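Local coordinates for putative pachytene checkpoint protein 2 (Caenorhabditis elegans, PDB 4XGU) that is an AAA+ ATPase that binds and hydrolyses ATP and probably plays a key role in chromosome recombination during meiosis, at residues Y141-Y152 / D314-F325. Sequence-based numbering, arbitrary orientation.
Sequences YDSNLKNEVMSY and DIVKNVGQPSDF. With ADP (adenosine-5'-diphosphate), chain H.
V319 reaches the Y141 ring obliquely, its CG1 3.5 Å from Y141 CE1, while the two faces of that ring are taken by quite different partners. ADP N6, the adenine amino nitrogen, lies 3.5 Å above one face, displaced toward the rim; L145 CD2 sits over the centre of the opposite face, and K146 CD meets the edge in plane. The phenol OH is hydrogen-bonded to T183 O, which ties the ring to the P-loop, while its face meets the adenine. Farther along, on helix 145-161, the Y152 ring receives I315 CD1 over one face in a CH-pi contact, 4.2 Å from the centroid, with I315 CG2 against Y152 CE1 and D314 CB at the edge. In the loop before the helix, D142 OD1 approaches the F325 ring obliquely, the carboxylate and ring planes 36° apart, and D142 OD2 accepts a weak hydrogen bond from S323 OG (3.4 Å).

Between the rings, the two methyls of V319 rest on L145 CD2. K317 CG lies against V149 CG2 and its CD against L145 CD1; the turn at chi2 (-63°), with an extended chain beyond it, takes NZ to the carboxylate of partly exposed E148. The modelled 2.5 Å between K317 NZ and E148 OE2 in this salt bridge is doubtfully short.

The contact joins the helix at the nucleotide site to the edge of the core sheet, and only its Y141 end meets the adenine. Strand 315-318, the outermost of that sheet within this chain, lies beside strand 174-178, runs nearly antiparallel to helix 145-152 (166°, axes 10.7 Å apart) and turns I315 and K317 toward it. The same helix also packs on helix 185-199, which follows the P-loop; Y152 touches T392 of a neighbouring subunit, and beyond V319 the chain leads through S323 into lid helix 324-340.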
loop_
_atom_site.group_PDB
_atom_site.type_symbol
_atom_site.label_atom_id
_atom_site.label_comp_id
_atom_site.label_asym_id
_atom_site.label_seq_id
_atom_site.Cartn_x
_atom_site.Cartn_y
_atom_site.Cartn_z
ATOM N N TYR B 141 -34.397 28.660 -1.764
ATOM C CA TYR B 141 -34.231 27.724 -0.662
ATOM C C TYR B 141 -35.348 27.909 0.356
ATOM O O TYR B 141 -35.969 28.970 0.421
ATOM C CB TYR B 141 -32.865 27.904 0.003
ATOM C CG TYR B 141 -31.696 27.583 -0.905
ATOM C CD1 TYR B 141 -31.346 26.269 -1.178
ATOM C CD2 TYR B 141 -30.940 28.595 -1.484
ATOM C CE1 TYR B 141 -30.284 25.968 -2.005
ATOM C CE2 TYR B 141 -29.873 28.304 -2.313
ATOM C CZ TYR B 141 -29.549 26.988 -2.570
ATOM O OH TYR B 141 -28.486 26.690 -3.392
ATOM N N ASP B 142 -35.596 26.873 1.149
ATOM C CA ASP B 142 -36.699 26.876 2.102
ATOM C C ASP B 142 -36.193 26.961 3.541
ATOM O O ASP B 142 -36.976 26.977 4.490
ATOM C CB ASP B 142 -37.554 25.617 1.909
ATOM C CG ASP B 142 -38.823 25.635 2.738
ATOM O OD1 ASP B 142 -39.349 26.739 3.004
ATOM O OD2 ASP B 142 -39.293 24.543 3.123
ATOM N N SER B 143 -34.877 27.038 3.700
ATOM C CA SER B 143 -34.271 26.923 5.021
ATOM C C SER B 143 -33.668 28.222 5.537
ATOM O O SER B 143 -32.932 28.212 6.525
ATOM C CB SER B 143 -33.192 25.840 5.001
ATOM O OG SER B 143 -32.209 26.128 4.023
ATOM N N ASN B 144 -33.978 29.332 4.873
ATOM C CA ASN B 144 -33.371 30.625 5.194
ATOM C C ASN B 144 -31.846 30.560 5.089
ATOM O O ASN B 144 -31.130 31.332 5.726
ATOM C CB ASN B 144 -33.796 31.092 6.590
ATOM C CG ASN B 144 -33.796 32.604 6.725
ATOM O OD1 ASN B 144 -33.110 33.164 7.580
ATOM N ND2 ASN B 144 -34.564 33.273 5.871
ATOM N N LEU B 145 -31.370 29.632 4.264
ATOM C CA LEU B 145 -29.947 29.394 4.046
ATOM C C LEU B 145 -29.228 30.612 3.481
ATOM O O LEU B 145 -28.103 30.915 3.878
ATOM C CB LEU B 145 -29.763 28.204 3.100
ATOM C CG LEU B 145 -28.433 28.079 2.352
ATOM C CD1 LEU B 145 -27.308 27.692 3.296
ATOM C CD2 LEU B 145 -28.546 27.083 1.206
ATOM N N LYS B 146 -29.879 31.295 2.545
ATOM C CA LYS B 146 -29.289 32.456 1.888
ATOM C C LYS B 146 -28.979 33.546 2.901
ATOM O O LYS B 146 -27.903 34.142 2.870
ATOM C CB LYS B 146 -30.219 32.991 0.795
ATOM C CG LYS B 146 -30.421 32.027 -0.368
ATOM C CD LYS B 146 -31.558 32.470 -1.285
ATOM C CE LYS B 146 -31.274 33.823 -1.912
ATOM N NZ LYS B 146 -32.426 34.306 -2.733
ATOM N N ASN B 147 -29.917 33.797 3.808
ATOM C CA ASN B 147 -29.712 34.806 4.838
ATOM C C ASN B 147 -28.571 34.445 5.777
ATOM O O ASN B 147 -27.789 35.313 6.167
ATOM C CB ASN B 147 -30.995 35.022 5.643
ATOM C CG ASN B 147 -31.920 36.035 5.002
ATOM O OD1 ASN B 147 -31.477 36.937 4.287
ATOM N ND2 ASN B 147 -33.217 35.897 5.257
ATOM N N GLU B 148 -28.474 33.168 6.133
ATOM C CA GLU B 148 -27.470 32.722 7.096
ATOM C C GLU B 148 -26.058 32.887 6.548
ATOM O O GLU B 148 -25.177 33.411 7.229
ATOM C CB GLU B 148 -27.713 31.264 7.489
ATOM C CG GLU B 148 -29.055 31.019 8.159
ATOM C CD GLU B 148 -29.277 29.560 8.510
ATOM O OE1 GLU B 148 -30.433 29.188 8.806
ATOM O OE2 GLU B 148 -28.298 28.785 8.489
ATOM N N VAL B 149 -25.852 32.438 5.315
ATOM C CA VAL B 149 -24.552 32.549 4.661
ATOM C C VAL B 149 -24.178 34.010 4.419
ATOM O O VAL B 149 -23.059 34.432 4.717
ATOM C CB VAL B 149 -24.536 31.793 3.322
ATOM C CG1 VAL B 149 -23.255 32.086 2.560
ATOM C CG2 VAL B 149 -24.693 30.300 3.559
ATOM N N MET B 150 -25.129 34.770 3.883
ATOM C CA MET B 150 -24.937 36.188 3.595
ATOM C C MET B 150 -24.461 36.979 4.815
ATOM O O MET B 150 -23.436 37.662 4.760
ATOM C CB MET B 150 -26.242 36.789 3.063
ATOM C CG MET B 150 -26.181 38.274 2.750
ATOM S SD MET B 150 -25.076 38.654 1.378
ATOM C CE MET B 150 -25.510 40.367 1.077
ATOM N N SER B 151 -25.198 36.878 5.918
ATOM C CA SER B 151 -24.888 37.666 7.107
ATOM C C SER B 151 -23.575 37.238 7.754
ATOM O O SER B 151 -22.809 38.080 8.226
ATOM C CB SER B 151 -26.026 37.569 8.127
ATOM O OG SER B 151 -26.134 36.258 8.646
ATOM N N TYR B 152 -23.315 35.933 7.771
ATOM C CA TYR B 152 -22.113 35.402 8.406
ATOM C C TYR B 152 -20.856 35.806 7.651
ATOM O O TYR B 152 -19.884 36.266 8.249
ATOM C CB TYR B 152 -22.187 33.876 8.509
ATOM C CG TYR B 152 -21.136 33.260 9.406
ATOM C CD1 TYR B 152 -19.899 32.876 8.901
ATOM C CD2 TYR B 152 -21.383 33.053 10.756
ATOM C CE1 TYR B 152 -18.939 32.306 9.717
ATOM C CE2 TYR B 152 -20.431 32.484 11.579
ATOM C CZ TYR B 152 -19.211 32.112 11.054
ATOM O OH TYR B 152 -18.257 31.545 11.871
ATOM N N ASP B 314 -14.116 28.510 8.338
ATOM C CA ASP B 314 -14.830 29.328 9.312
ATOM C C ASP B 314 -16.204 28.733 9.564
ATOM O O ASP B 314 -16.643 28.604 10.708
ATOM C CB ASP B 314 -14.977 30.769 8.821
ATOM C CG ASP B 314 -13.748 31.609 9.090
ATOM O OD1 ASP B 314 -13.221 31.552 10.223
ATOM O OD2 ASP B 314 -13.311 32.326 8.168
ATOM N N ILE B 315 -16.877 28.376 8.476
ATOM C CA ILE B 315 -18.214 27.810 8.548
ATOM C C ILE B 315 -18.421 26.772 7.447
ATOM O O ILE B 315 -18.004 26.969 6.305
ATOM C CB ILE B 315 -19.288 28.910 8.441
ATOM C CG1 ILE B 315 -20.691 28.304 8.468
ATOM C CG2 ILE B 315 -19.084 29.748 7.182
ATOM C CD1 ILE B 315 -21.798 29.327 8.368
ATOM N N VAL B 316 -19.046 25.656 7.807
ATOM C CA VAL B 316 -19.383 24.620 6.840
ATOM C C VAL B 316 -20.895 24.495 6.727
ATOM O O VAL B 316 -21.567 24.130 7.692
ATOM C CB VAL B 316 -18.788 23.261 7.231
ATOM C CG1 VAL B 316 -19.212 22.195 6.236
ATOM C CG2 VAL B 316 -17.271 23.348 7.311
ATOM N N LYS B 317 -21.426 24.808 5.549
ATOM C CA LYS B 317 -22.863 24.748 5.316
ATOM C C LYS B 317 -23.244 23.616 4.372
ATOM O O LYS B 317 -22.685 23.486 3.282
ATOM C CB LYS B 317 -23.369 26.077 4.753
ATOM C CG LYS B 317 -23.876 27.039 5.808
ATOM C CD LYS B 317 -25.089 26.467 6.525
ATOM C CE LYS B 317 -25.573 27.400 7.621
ATOM N NZ LYS B 317 -26.782 26.868 8.309
ATOM N N ASN B 318 -24.201 22.800 4.801
ATOM C CA ASN B 318 -24.725 21.727 3.967
ATOM C C ASN B 318 -25.948 22.179 3.186
ATOM O O ASN B 318 -26.938 22.621 3.765
ATOM C CB ASN B 318 -25.072 20.502 4.817
ATOM C CG ASN B 318 -23.885 19.577 5.014
ATOM O OD1 ASN B 318 -23.537 19.218 6.141
ATOM N ND2 ASN B 318 -23.255 19.186 3.912
ATOM N N VAL B 319 -25.870 22.073 1.865
ATOM C CA VAL B 319 -26.988 22.434 1.005
ATOM C C VAL B 319 -27.636 21.177 0.445
ATOM O O VAL B 319 -27.014 20.438 -0.320
ATOM C CB VAL B 319 -26.540 23.340 -0.151
ATOM C CG1 VAL B 319 -27.745 23.938 -0.838
ATOM C CG2 VAL B 319 -25.625 24.438 0.364
ATOM N N GLY B 320 -28.881 20.929 0.832
ATOM C CA GLY B 320 -29.563 19.717 0.419
ATOM C C GLY B 320 -30.376 19.905 -0.844
ATOM O O GLY B 320 -30.558 21.032 -1.309
ATOM N N GLN B 321 -30.854 18.800 -1.408
ATOM C CA GLN B 321 -31.769 18.862 -2.541
ATOM C C GLN B 321 -33.053 19.556 -2.096
ATOM O O GLN B 321 -33.485 19.381 -0.956
ATOM C CB GLN B 321 -32.065 17.460 -3.085
ATOM C CG GLN B 321 -30.845 16.700 -3.608
ATOM C CD GLN B 321 -30.392 17.158 -4.990
ATOM O OE1 GLN B 321 -30.762 18.235 -5.459
ATOM N NE2 GLN B 321 -29.586 16.332 -5.649
ATOM N N PRO B 322 -33.663 20.352 -2.987
ATOM C CA PRO B 322 -34.825 21.159 -2.598
ATOM C C PRO B 322 -35.977 20.317 -2.057
ATOM O O PRO B 322 -36.227 19.222 -2.558
ATOM C CB PRO B 322 -35.224 21.853 -3.905
ATOM C CG PRO B 322 -34.665 20.986 -4.984
ATOM C CD PRO B 322 -33.382 20.450 -4.430
ATOM N N SER B 323 -36.659 20.825 -1.036
ATOM C CA SER B 323 -37.818 20.147 -0.465
ATOM C C SER B 323 -39.051 20.341 -1.342
ATOM O O SER B 323 -38.980 20.995 -2.383
ATOM C CB SER B 323 -38.094 20.658 0.950
ATOM O OG SER B 323 -38.243 22.068 0.962
ATOM N N ASP B 324 -40.178 19.776 -0.916
ATOM C CA ASP B 324 -41.416 19.847 -1.690
ATOM C C ASP B 324 -41.880 21.284 -1.916
ATOM O O ASP B 324 -42.359 21.625 -2.997
ATOM C CB ASP B 324 -42.522 19.045 -1.001
ATOM C CG ASP B 324 -42.236 17.557 -0.982
ATOM O OD1 ASP B 324 -41.056 17.182 -0.822
ATOM O OD2 ASP B 324 -43.191 16.765 -1.131
ATOM N N PHE B 325 -41.735 22.122 -0.894
ATOM C CA PHE B 325 -42.090 23.532 -1.010
ATOM C C PHE B 325 -41.148 24.260 -1.964
ATOM O O PHE B 325 -41.576 25.113 -2.741
ATOM C CB PHE B 325 -42.069 24.210 0.361
ATOM C CG PHE B 325 -42.107 25.714 0.297
ATOM C CD1 PHE B 325 -43.311 26.386 0.221
ATOM C CD2 PHE B 325 -40.933 26.455 0.319
ATOM C CE1 PHE B 325 -43.345 27.765 0.163
ATOM C CE2 PHE B 325 -40.963 27.835 0.261
ATOM C CZ PHE B 325 -42.170 28.491 0.184
HETATM P PB ADP H . -23.488 22.982 -7.903
HETATM O O1B ADP H . -24.335 22.342 -6.832
HETATM O O2B ADP H . -22.599 24.090 -7.395
HETATM O O3B ADP H . -22.788 21.997 -8.814
HETATM P PA ADP H . -24.236 25.097 -9.622
HETATM O O1A ADP H . -24.129 26.201 -8.598
HETATM O O2A ADP H . -23.095 24.834 -10.578
HETATM O O3A ADP H . -24.572 23.720 -8.846
HETATM O "O5'" ADP H . -25.549 25.399 -10.501
HETATM C "C5'" ADP H . -26.612 24.458 -10.615
HETATM C "C4'" ADP H . -27.676 25.035 -11.540
HETATM O "O4'" ADP H . -28.961 24.537 -11.159
HETATM C "C3'" ADP H . -27.730 26.551 -11.451
HETATM O "O3'" ADP H . -27.242 27.134 -12.662
HETATM C "C2'" ADP H . -29.188 26.902 -11.244
HETATM O "O2'" ADP H . -29.731 27.446 -12.452
HETATM C "C1'" ADP H . -29.889 25.594 -10.910
HETATM N N9 ADP H . -30.208 25.578 -9.460
HETATM C C8 ADP H . -29.659 24.744 -8.557
HETATM N N7 ADP H . -30.148 24.967 -7.310
HETATM C C5 ADP H . -31.035 25.971 -7.405
HETATM C C6 ADP H . -31.913 26.701 -6.464
HETATM N N6 ADP H . -31.930 26.384 -5.148
HETATM N N1 ADP H . -32.691 27.684 -6.964
HETATM C C2 ADP H . -32.677 28.002 -8.274
HETATM N N3 ADP H . -31.905 27.382 -9.186
HETATM C C4 ADP H . -31.076 26.372 -8.823
#